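Local coordinates for protein glycoside hydrolase family 43 (Halothermothrix orenii, PDB 4QQS) that hydrolyses glycosidic bonds as a family 43 glycoside hydrolase with alpha-L-arabinofuranosidase activity, built as a five-bladed beta-propeller, at residues E62-W66 and F110-P116; S221-A225 and Y237-L243; L268-T274 and T286-L292. All coordinates share one frame. Where two conformers were deposited one is given. Residues are numbered along the deposited sequence.

Contact 1. Residues E62-W66 and F110-P116; sequences EKNGW and FKNIKAP
In this five-bladed beta-propeller, the loop 62-66 leads from strand 51-58 of one blade to strand 72-79 of the next. It packs on strand 111-112, outermost in that next blade. E62 and K63 have helix-like backbone angles, and K63 NZ makes a salt bridge to E62 OE2 at 2.9 Å. The K63 side chain runs past that of K111, CD to CD 4.2 Å. One water joins K63 O (2.7 Å) to N112 O (2.8 Å). N64 sits beside N112, with CA atoms 5.7 Å apart. Its m rotamer turns the amide onto the strand edge. N64 OD1 accepts from N112 N at 2.8 Å, and N64 ND2 donates to F110 O at 3.0 Å. The amide thus replaces a neighbouring strand, and N64 ND2 also bonds D58 O. At G65 (phi 104°, psi -11°) a CB would jam against N64 O, which calls for glycine. W66 (chi1 t, chi2 82°) lays its indole over A115 and P116, which follows a cis peptide bond. A115 CB makes a CH-pi contact 4.2 Å from the centroid of the W66 five-membered ring. N112 OD1 bonds Y87 OH, while a water links N112 ND2 (3.0 Å) to W66 O (2.7 Å).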
loop_
_atom_site.group_PDB
_atom_site.type_symbol
_atom_site.label_atom_id
_atom_site.label_comp_id
_atom_site.label_asym_id
_atom_site.label_seq_id
_atom_site.Cartn_x
_atom_site.Cartn_y
_atom_site.Cartn_z
ATOM N N GLU A 62 -4.199 23.935 -9.226
ATOM C CA GLU A 62 -4.485 24.444 -10.560
ATOM C C GLU A 62 -3.909 23.586 -11.683
ATOM O O GLU A 62 -4.485 23.534 -12.760
ATOM C CB GLU A 62 -4.052 25.908 -10.685
ATOM C CG GLU A 62 -2.569 26.157 -10.521
ATOM C CD GLU A 62 -1.798 26.227 -11.827
ATOM O OE1 GLU A 62 -2.387 25.987 -12.909
ATOM O OE2 GLU A 62 -0.578 26.520 -11.759
ATOM N N LYS A 63 -2.816 22.875 -11.420
ATOM C CA LYS A 63 -2.212 22.035 -12.447
ATOM C C LYS A 63 -2.819 20.640 -12.532
ATOM O O LYS A 63 -2.427 19.864 -13.377
ATOM C CB LYS A 63 -0.705 21.895 -12.202
ATOM C CG LYS A 63 0.023 23.221 -12.132
ATOM C CD LYS A 63 1.527 23.041 -12.160
ATOM C CE LYS A 63 2.248 24.361 -11.924
ATOM N NZ LYS A 63 1.827 25.419 -12.876
ATOM N N ASN A 64 -3.766 20.314 -11.662
ATOM C CA ASN A 64 -4.356 18.976 -11.633
ATOM C C ASN A 64 -5.763 19.028 -12.224
ATOM O O ASN A 64 -5.900 19.383 -13.384
ATOM C CB ASN A 64 -4.270 18.389 -10.231
ATOM C CG ASN A 64 -2.838 18.105 -9.843
ATOM O OD1 ASN A 64 -1.991 17.904 -10.720
ATOM N ND2 ASN A 64 -2.544 18.116 -8.554
ATOM N N GLY A 65 -6.792 18.688 -11.462
ATOM C CA GLY A 65 -8.162 18.733 -11.935
ATOM C C GLY A 65 -8.776 17.386 -12.267
ATOM O O GLY A 65 -9.978 17.292 -12.458
ATOM N N TRP A 66 -7.971 16.333 -12.319
ATOM C CA TRP A 66 -8.442 15.010 -12.687
ATOM C C TRP A 66 -8.947 14.242 -11.473
ATOM O O TRP A 66 -8.376 14.323 -10.391
ATOM C CB TRP A 66 -7.313 14.221 -13.370
ATOM C CG TRP A 66 -7.782 12.893 -13.837
ATOM C CD1 TRP A 66 -8.445 12.626 -14.998
ATOM C CD2 TRP A 66 -7.679 11.645 -13.142
ATOM N NE1 TRP A 66 -8.749 11.297 -15.075
ATOM C CE2 TRP A 66 -8.298 10.671 -13.946
ATOM C CE3 TRP A 66 -7.120 11.254 -11.917
ATOM C CZ2 TRP A 66 -8.378 9.341 -13.570
ATOM C CZ3 TRP A 66 -7.198 9.921 -11.548
ATOM C CH2 TRP A 66 -7.821 8.982 -12.372
ATOM N N PHE A 110 2.281 17.882 -5.669
ATOM C CA PHE A 110 2.407 16.939 -6.763
ATOM C C PHE A 110 1.504 17.373 -7.915
ATOM O O PHE A 110 0.362 17.804 -7.706
ATOM C CB PHE A 110 2.054 15.520 -6.298
ATOM C CG PHE A 110 3.154 14.857 -5.515
ATOM C CD1 PHE A 110 3.396 15.188 -4.191
ATOM C CD2 PHE A 110 3.971 13.909 -6.106
ATOM C CE1 PHE A 110 4.426 14.586 -3.484
ATOM C CE2 PHE A 110 4.986 13.304 -5.400
ATOM C CZ PHE A 110 5.214 13.647 -4.095
ATOM N N LYS A 111 2.039 17.270 -9.127
ATOM C CA LYS A 111 1.307 17.629 -10.331
ATOM C C LYS A 111 1.167 16.411 -11.229
ATOM O O LYS A 111 2.124 15.658 -11.441
ATOM C CB LYS A 111 2.006 18.754 -11.090
ATOM C CG LYS A 111 3.315 18.383 -11.729
ATOM C CD LYS A 111 3.886 19.548 -12.518
ATOM C CE LYS A 111 5.133 19.132 -13.272
ATOM N NZ LYS A 111 5.676 20.235 -14.102
ATOM N N ASN A 112 -0.029 16.204 -11.764
ATOM C CA ASN A 112 -0.259 15.072 -12.648
ATOM C C ASN A 112 0.636 15.140 -13.865
ATOM O O ASN A 112 0.795 16.194 -14.486
ATOM C CB ASN A 112 -1.713 15.044 -13.103
ATOM C CG ASN A 112 -2.659 14.696 -11.982
ATOM O OD1 ASN A 112 -2.292 13.983 -11.045
ATOM N ND2 ASN A 112 -3.890 15.188 -12.070
ATOM N N ILE A 113 1.217 13.997 -14.203
ATOM C CA ILE A 113 1.957 13.856 -15.441
ATOM C C ILE A 113 1.288 12.901 -16.433
ATOM O O ILE A 113 1.397 13.128 -17.631
ATOM C CB ILE A 113 3.461 13.575 -15.226
ATOM C CG1 ILE A 113 3.695 12.236 -14.542
ATOM C CG2 ILE A 113 4.096 14.760 -14.458
ATOM C CD1 ILE A 113 5.168 11.913 -14.338
ATOM N N LYS A 114 0.565 11.891 -15.958
ATOM C CA LYS A 114 -0.284 11.079 -16.830
ATOM C C LYS A 114 -1.457 10.588 -15.987
ATOM O O LYS A 114 -1.325 9.690 -15.166
ATOM C CB LYS A 114 0.491 9.935 -17.489
ATOM C CG LYS A 114 -0.226 9.339 -18.685
ATOM C CD LYS A 114 0.649 8.390 -19.465
ATOM C CE LYS A 114 -0.096 7.704 -20.593
ATOM N NZ LYS A 114 0.869 6.971 -21.447
ATOM N N ALA A 115 -2.600 11.224 -16.201
ATOM C CA ALA A 115 -3.795 10.978 -15.416
ATOM C C ALA A 115 -4.980 10.870 -16.368
ATOM O O ALA A 115 -5.426 11.877 -16.891
ATOM C CB ALA A 115 -4.003 12.105 -14.413
ATOM N N PRO A 116 -5.484 9.649 -16.615
ATOM C CA PRO A 116 -5.047 8.369 -16.047
ATOM C C PRO A 116 -3.748 7.863 -16.673
ATOM O O PRO A 116 -3.394 8.208 -17.816
ATOM C CB PRO A 116 -6.195 7.430 -16.396
ATOM C CG PRO A 116 -6.719 7.958 -17.681
ATOM C CD PRO A 116 -6.586 9.465 -17.578
HETATM O O HOH W 1 -0.107 18.815 -14.391
HETATM O O HOH W 2 -4.756 16.469 -14.509
HETATM O O HOH W 3 -5.830 15.087 -9.822
#

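Contact 2. Residues S221-A225 and Y237-L243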
loop_
_atom_site.group_PDB
_atom_site.type_symbol
_atom_site.label_atom_id
_atom_site.label_comp_id
_atom_site.label_asym_id
_atom_site.label_seq_id
_atom_site.Cartn_x
_atom_site.Cartn_y
_atom_site.Cartn_z
ATOM N N SER A 221 -6.444 -8.781 6.701
ATOM C CA SER A 221 -5.160 -9.255 7.199
ATOM C C SER A 221 -4.156 -9.336 6.061
ATOM O O SER A 221 -4.530 -9.263 4.879
ATOM C CB SER A 221 -5.316 -10.592 7.924
ATOM O OG SER A 221 -6.293 -11.426 7.322
ATOM N N ILE A 222 -2.890 -9.473 6.435
ATOM C CA ILE A 222 -1.765 -9.392 5.515
ATOM C C ILE A 222 -1.072 -10.732 5.378
ATOM O O ILE A 222 -0.752 -11.389 6.380
ATOM C CB ILE A 222 -0.751 -8.333 6.008
ATOM C CG1 ILE A 222 -1.415 -6.954 5.981
ATOM C CG2 ILE A 222 0.523 -8.358 5.177
ATOM C CD1 ILE A 222 -0.675 -5.886 6.747
ATOM N N GLY A 223 -0.833 -11.123 4.125
ATOM C CA GLY A 223 -0.032 -12.281 3.797
ATOM C C GLY A 223 1.098 -11.886 2.869
ATOM O O GLY A 223 1.238 -10.719 2.502
ATOM N N TYR A 224 1.880 -12.874 2.438
ATOM C CA TYR A 224 2.844 -12.618 1.377
ATOM C C TYR A 224 2.969 -13.781 0.416
ATOM O O TYR A 224 2.541 -14.911 0.701
ATOM C CB TYR A 224 4.227 -12.214 1.925
ATOM C CG TYR A 224 5.062 -13.336 2.498
ATOM C CD1 TYR A 224 6.017 -13.981 1.740
ATOM C CD2 TYR A 224 4.900 -13.734 3.814
ATOM C CE1 TYR A 224 6.798 -14.984 2.282
ATOM C CE2 TYR A 224 5.680 -14.727 4.365
ATOM C CZ TYR A 224 6.617 -15.356 3.591
ATOM O OH TYR A 224 7.406 -16.325 4.163
ATOM N N ALA A 225 3.591 -13.471 -0.716
ATOM C CA ALA A 225 3.984 -14.436 -1.719
ATOM C C ALA A 225 5.432 -14.188 -2.087
ATOM O O ALA A 225 5.949 -13.091 -1.879
ATOM C CB ALA A 225 3.099 -14.331 -2.954
ATOM N N TYR A 237 2.942 -17.830 0.747
ATOM C CA TYR A 237 3.431 -18.457 1.970
ATOM C C TYR A 237 2.340 -19.333 2.587
ATOM O O TYR A 237 1.214 -18.883 2.842
ATOM C CB TYR A 237 3.876 -17.366 2.951
ATOM C CG TYR A 237 4.280 -17.890 4.307
ATOM C CD1 TYR A 237 5.163 -18.947 4.433
ATOM C CD2 TYR A 237 3.765 -17.323 5.465
ATOM C CE1 TYR A 237 5.517 -19.437 5.676
ATOM C CE2 TYR A 237 4.132 -17.794 6.724
ATOM C CZ TYR A 237 5.009 -18.852 6.821
ATOM O OH TYR A 237 5.368 -19.349 8.050
ATOM N N SER A 238 2.683 -20.578 2.882
ATOM C CA SER A 238 1.709 -21.517 3.414
ATOM C C SER A 238 1.167 -21.105 4.781
ATOM O O SER A 238 0.049 -21.474 5.146
ATOM C CB SER A 238 2.334 -22.896 3.517
ATOM O OG SER A 238 3.348 -22.894 4.514
ATOM N N GLY A 239 1.957 -20.340 5.536
ATOM C CA GLY A 239 1.586 -19.914 6.870
ATOM C C GLY A 239 0.874 -18.577 6.948
ATOM O O GLY A 239 0.734 -18.031 8.034
ATOM N N ASN A 240 0.417 -18.043 5.818
ATOM C CA ASN A 240 -0.351 -16.803 5.830
ATOM C C ASN A 240 -1.611 -16.949 6.687
ATOM O O ASN A 240 -2.168 -18.034 6.814
ATOM C CB ASN A 240 -0.795 -16.461 4.417
ATOM C CG ASN A 240 0.284 -15.800 3.572
ATOM O OD1 ASN A 240 1.236 -15.204 4.086
ATOM N ND2 ASN A 240 0.109 -15.865 2.258
ATOM N N PRO A 241 -2.086 -15.845 7.265
ATOM C CA PRO A 241 -1.523 -14.496 7.211
ATOM C C PRO A 241 -0.358 -14.323 8.182
ATOM O O PRO A 241 -0.272 -15.005 9.209
ATOM C CB PRO A 241 -2.708 -13.617 7.634
ATOM C CG PRO A 241 -3.472 -14.491 8.581
ATOM C CD PRO A 241 -3.361 -15.879 8.001
ATOM N N ILE A 242 0.517 -13.374 7.862
ATOM C CA ILE A 242 1.625 -13.012 8.743
ATOM C C ILE A 242 1.280 -11.893 9.720
ATOM O O ILE A 242 1.999 -11.707 10.702
ATOM C CB ILE A 242 2.914 -12.685 7.959
ATOM C CG1 ILE A 242 2.775 -11.408 7.139
ATOM C CG2 ILE A 242 3.304 -13.868 7.087
ATOM C CD1 ILE A 242 4.115 -10.944 6.569
ATOM N N LEU A 243 0.187 -11.174 9.477
ATOM C CA LEU A 243 -0.246 -10.128 10.384
ATOM C C LEU A 243 -1.765 -10.151 10.373
ATOM O O LEU A 243 -2.404 -9.933 9.335
ATOM C CB LEU A 243 0.325 -8.785 9.960
ATOM C CG LEU A 243 0.167 -7.664 10.987
ATOM C CD1 LEU A 243 0.864 -7.981 12.307
ATOM C CD2 LEU A 243 0.702 -6.354 10.427
#
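Strand 221-227 is the strand of its propeller blade next to 205-212, which it bonds through S221, G223 and A225. Its other edge presents the backbone groups of I222 and Y224, and the loop 237-243, leading toward strand 257-261 of the next blade, satisfies all four. I222 N donates to L243 O at 3.0 Å. I222 O accepts from I242 N (2.8 Å) and L243 N (3.2 Å), which form a classic beta bulge opposite I222. N240 OD1 accepts from Y224 N at 2.9 Å, and N240 ND2 donates to Y224 O at 3.0 Å, as a backbone would. Y224 O also accepts from Y237 N at 2.9 Å. N240 ND2 has a second partner in Q182 OE1. Y237 to N240 form a type I turn. Y237 CB lies over the Y224 ring, 3.6 Å from its centroid; Y224 OH bonds L299 N. A CB at G223 would clash with N240 CG. The loop therefore completes a buried polar edge with little strand structure.

Contact 3. Residues L268-T274 and T286-L292; sequences LFVVYHT and TVNIDRL
Strands 268-274 and 286-292 form an antiparallel beta hairpin in the last blade of the propeller. Their axes approach to 4.3 Å, and their directions differ by 141°, a marked twist. V270-D290, Y272-N288 and T274-T286 are hydrogen-bonded pairs. F269-R291, V271-I289 and H273-V287 are non-hydrogen-bonded pairs. Backbone bonds include V270 N to D290 O (2.8 Å) and N288 N to Y272 O (2.9 Å).

One face carries L268, V270, Y272, T274, T286, N288, D290 and L292. Y272 (chi1 p) swings its ring across to the partner strand. N288 CB fills the space over the ring face, 3.6 Å from its centroid. Y272 OH donates to D290 OD2 at 2.6 Å. The N288 amide fits between Y272 and T274, with N288 ND2 bonding Y272 O (3.2 Å) and T274 OG1 (3.0 Å). L292 CB lies 4.1 Å from L268 CB and 4.4 Å from V270 CB. The other face carries V271, H273, V287 and I289. V271 nests between I289, its pair, and V287 on the diagonal: V271 CG2 meets I289 CG2 and V271 CG1 meets V287 CG1, both at 4.1 Å. At the F269-R291 pair the side chains diverge, but the F269 ring end returns to I289 and R291. F269 CD2 lies 4.0 Å from I289 CD1, and F269 CZ 3.7 Å from R291 CG. R291 makes its salt bridge to E267.

H273 (chi1 p) makes a weak hydrogen bond, NE2 to OD2 of D17, the predicted proton acceptor. The hairpin lies between strands 257-261 and 298-302 of its sheet, and V271 and H273 pack on P18 of strand 16-23.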
loop_
_atom_site.group_PDB
_atom_site.type_symbol
_atom_site.label_atom_id
_atom_site.label_comp_id
_atom_site.label_asym_id
_atom_site.label_seq_id
_atom_site.Cartn_x
_atom_site.Cartn_y
_atom_site.Cartn_z
ATOM N N LEU A 268 13.826 -3.301 9.664
ATOM C CA LEU A 268 12.633 -2.989 8.895
ATOM C C LEU A 268 11.408 -2.857 9.795
ATOM O O LEU A 268 11.260 -3.554 10.809
ATOM C CB LEU A 268 12.366 -4.078 7.854
ATOM C CG LEU A 268 13.424 -4.277 6.765
ATOM C CD1 LEU A 268 13.006 -5.423 5.855
ATOM C CD2 LEU A 268 13.657 -2.992 5.953
ATOM N N PHE A 269 10.521 -1.956 9.378
ATOM C CA PHE A 269 9.195 -1.814 9.961
ATOM C C PHE A 269 8.133 -1.960 8.885
ATOM O O PHE A 269 8.236 -1.378 7.802
ATOM C CB PHE A 269 9.029 -0.452 10.644
ATOM C CG PHE A 269 9.611 -0.420 12.028
ATOM C CD1 PHE A 269 10.973 -0.245 12.222
ATOM C CD2 PHE A 269 8.806 -0.630 13.130
ATOM C CE1 PHE A 269 11.515 -0.272 13.492
ATOM C CE2 PHE A 269 9.352 -0.668 14.399
ATOM C CZ PHE A 269 10.701 -0.485 14.572
ATOM N N VAL A 270 7.094 -2.715 9.226
ATOM C CA VAL A 270 5.854 -2.697 8.482
ATOM C C VAL A 270 4.994 -1.559 9.035
ATOM O O VAL A 270 4.923 -1.349 10.249
ATOM C CB VAL A 270 5.115 -4.069 8.570
ATOM C CG1 VAL A 270 4.809 -4.498 10.008
ATOM C CG2 VAL A 270 3.861 -4.058 7.744
ATOM N N VAL A 271 4.386 -0.804 8.125
ATOM C CA VAL A 271 3.495 0.295 8.453
ATOM C C VAL A 271 2.130 -0.120 7.922
ATOM O O VAL A 271 1.993 -0.405 6.741
ATOM C CB VAL A 271 3.941 1.610 7.806
ATOM C CG1 VAL A 271 3.012 2.728 8.247
ATOM C CG2 VAL A 271 5.406 1.934 8.156
ATOM N N TYR A 272 1.129 -0.197 8.792
ATOM C CA TYR A 272 -0.149 -0.796 8.440
ATOM C C TYR A 272 -1.281 -0.094 9.167
ATOM O O TYR A 272 -1.064 0.549 10.195
ATOM C CB TYR A 272 -0.148 -2.304 8.762
ATOM C CG TYR A 272 0.051 -2.626 10.226
ATOM C CD1 TYR A 272 1.317 -2.632 10.802
ATOM C CD2 TYR A 272 -1.036 -2.908 11.031
ATOM C CE1 TYR A 272 1.494 -2.920 12.156
ATOM C CE2 TYR A 272 -0.870 -3.208 12.386
ATOM C CZ TYR A 272 0.391 -3.201 12.945
ATOM O OH TYR A 272 0.505 -3.488 14.289
ATOM N N HIS A 273 -2.490 -0.222 8.635
ATOM C CA HIS A 273 -3.637 0.341 9.318
ATOM C C HIS A 273 -4.397 -0.714 10.104
ATOM O O HIS A 273 -4.275 -1.896 9.848
ATOM C CB HIS A 273 -4.559 1.110 8.381
ATOM C CG HIS A 273 -5.265 0.303 7.340
ATOM N ND1 HIS A 273 -6.029 -0.834 7.533
ATOM C CD2 HIS A 273 -5.361 0.606 6.035
ATOM C CE1 HIS A 273 -6.531 -1.198 6.354
ATOM N NE2 HIS A 273 -6.150 -0.328 5.444
ATOM N N THR A 274 -5.149 -0.243 11.095
ATOM C CA THR A 274 -6.142 -1.050 11.806
ATOM C C THR A 274 -7.394 -0.194 11.991
ATOM O O THR A 274 -7.354 1.024 11.849
ATOM C CB THR A 274 -5.640 -1.503 13.189
ATOM O OG1 THR A 274 -5.257 -0.351 13.944
ATOM C CG2 THR A 274 -4.473 -2.458 13.077
ATOM N N THR A 286 -6.469 3.719 11.352
ATOM C CA THR A 286 -5.417 4.425 12.048
ATOM C C THR A 286 -4.074 3.742 11.767
ATOM O O THR A 286 -4.032 2.582 11.380
ATOM C CB THR A 286 -5.748 4.519 13.552
ATOM O OG1 THR A 286 -4.845 5.407 14.215
ATOM C CG2 THR A 286 -5.704 3.167 14.209
ATOM N N VAL A 287 -2.986 4.485 11.926
ATOM C CA VAL A 287 -1.654 4.074 11.529
ATOM C C VAL A 287 -0.913 3.352 12.651
ATOM O O VAL A 287 -0.967 3.770 13.814
ATOM C CB VAL A 287 -0.844 5.321 11.095
ATOM C CG1 VAL A 287 0.574 4.948 10.706
ATOM C CG2 VAL A 287 -1.526 6.041 9.937
ATOM N N ASN A 288 -0.191 2.295 12.283
ATOM C CA ASN A 288 0.580 1.462 13.204
ATOM C C ASN A 288 1.895 1.084 12.564
ATOM O O ASN A 288 2.003 1.031 11.334
ATOM C CB ASN A 288 -0.152 0.164 13.523
ATOM C CG ASN A 288 -1.546 0.394 14.026
ATOM O OD1 ASN A 288 -1.773 0.570 15.220
ATOM N ND2 ASN A 288 -2.486 0.470 13.113
ATOM N N ILE A 289 2.888 0.784 13.398
ATOM C CA ILE A 289 4.148 0.221 12.930
ATOM C C ILE A 289 4.502 -1.005 13.753
ATOM O O ILE A 289 4.117 -1.122 14.923
ATOM C CB ILE A 289 5.314 1.244 12.976
ATOM C CG1 ILE A 289 5.708 1.591 14.416
ATOM C CG2 ILE A 289 4.952 2.493 12.160
ATOM C CD1 ILE A 289 6.869 2.547 14.496
ATOM N N ASP A 290 5.251 -1.929 13.163
ATOM C CA ASP A 290 5.824 -3.023 13.937
ATOM C C ASP A 290 7.016 -3.604 13.188
ATOM O O ASP A 290 7.185 -3.398 11.988
ATOM C CB ASP A 290 4.777 -4.116 14.258
ATOM C CG ASP A 290 4.004 -3.866 15.555
ATOM O OD1 ASP A 290 4.635 -3.546 16.592
ATOM O OD2 ASP A 290 2.755 -4.047 15.544
ATOM N N ARG A 291 7.855 -4.331 13.917
ATOM C CA ARG A 291 9.077 -4.882 13.356
ATOM C C ARG A 291 8.795 -6.027 12.395
ATOM O O ARG A 291 7.987 -6.899 12.684
ATOM C CB ARG A 291 10.011 -5.331 14.481
ATOM C CG ARG A 291 10.636 -4.142 15.188
ATOM C CD ARG A 291 11.549 -4.538 16.370
ATOM N NE ARG A 291 12.370 -3.378 16.726
ATOM C CZ ARG A 291 12.003 -2.380 17.525
ATOM N NH1 ARG A 291 10.870 -2.419 18.210
ATOM N NH2 ARG A 291 12.806 -1.337 17.658
ATOM N N LEU A 292 9.500 -5.984 11.268
ATOM C CA LEU A 292 9.395 -6.944 10.179
ATOM C C LEU A 292 10.779 -7.553 9.985
ATOM O O LEU A 292 11.770 -6.826 9.979
ATOM C CB LEU A 292 8.993 -6.191 8.911
ATOM C CG LEU A 292 8.757 -7.014 7.658
ATOM C CD1 LEU A 292 7.469 -7.809 7.798
ATOM C CD2 LEU A 292 8.676 -6.116 6.449
HETATM O O HOH W 4 14.455 -6.140 9.857
#

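Along the chain contact 1 comes first and contact 3 last. Contact 1 lies at the surface, where one blade's outer strand meets the loop entering that blade. It sits across the chain's centre from the others, with centres 35 Å from contact 2 and 30 Å from contact 3. Contacts 2 and 3 are buried neighbours, their centres 15 Å apart. Contact 2 lies on strand 221-227 and the loop toward strand 257-261. Contact 3 lies in the sheet that strand 257-261 opens, so they fall in consecutive blades and touch through Y272: L243 CD2 is 3.8 Å from Y272 CG. Contact 3 reaches the predicted catalytic centre through H273, whereas contact 1 is remote from it.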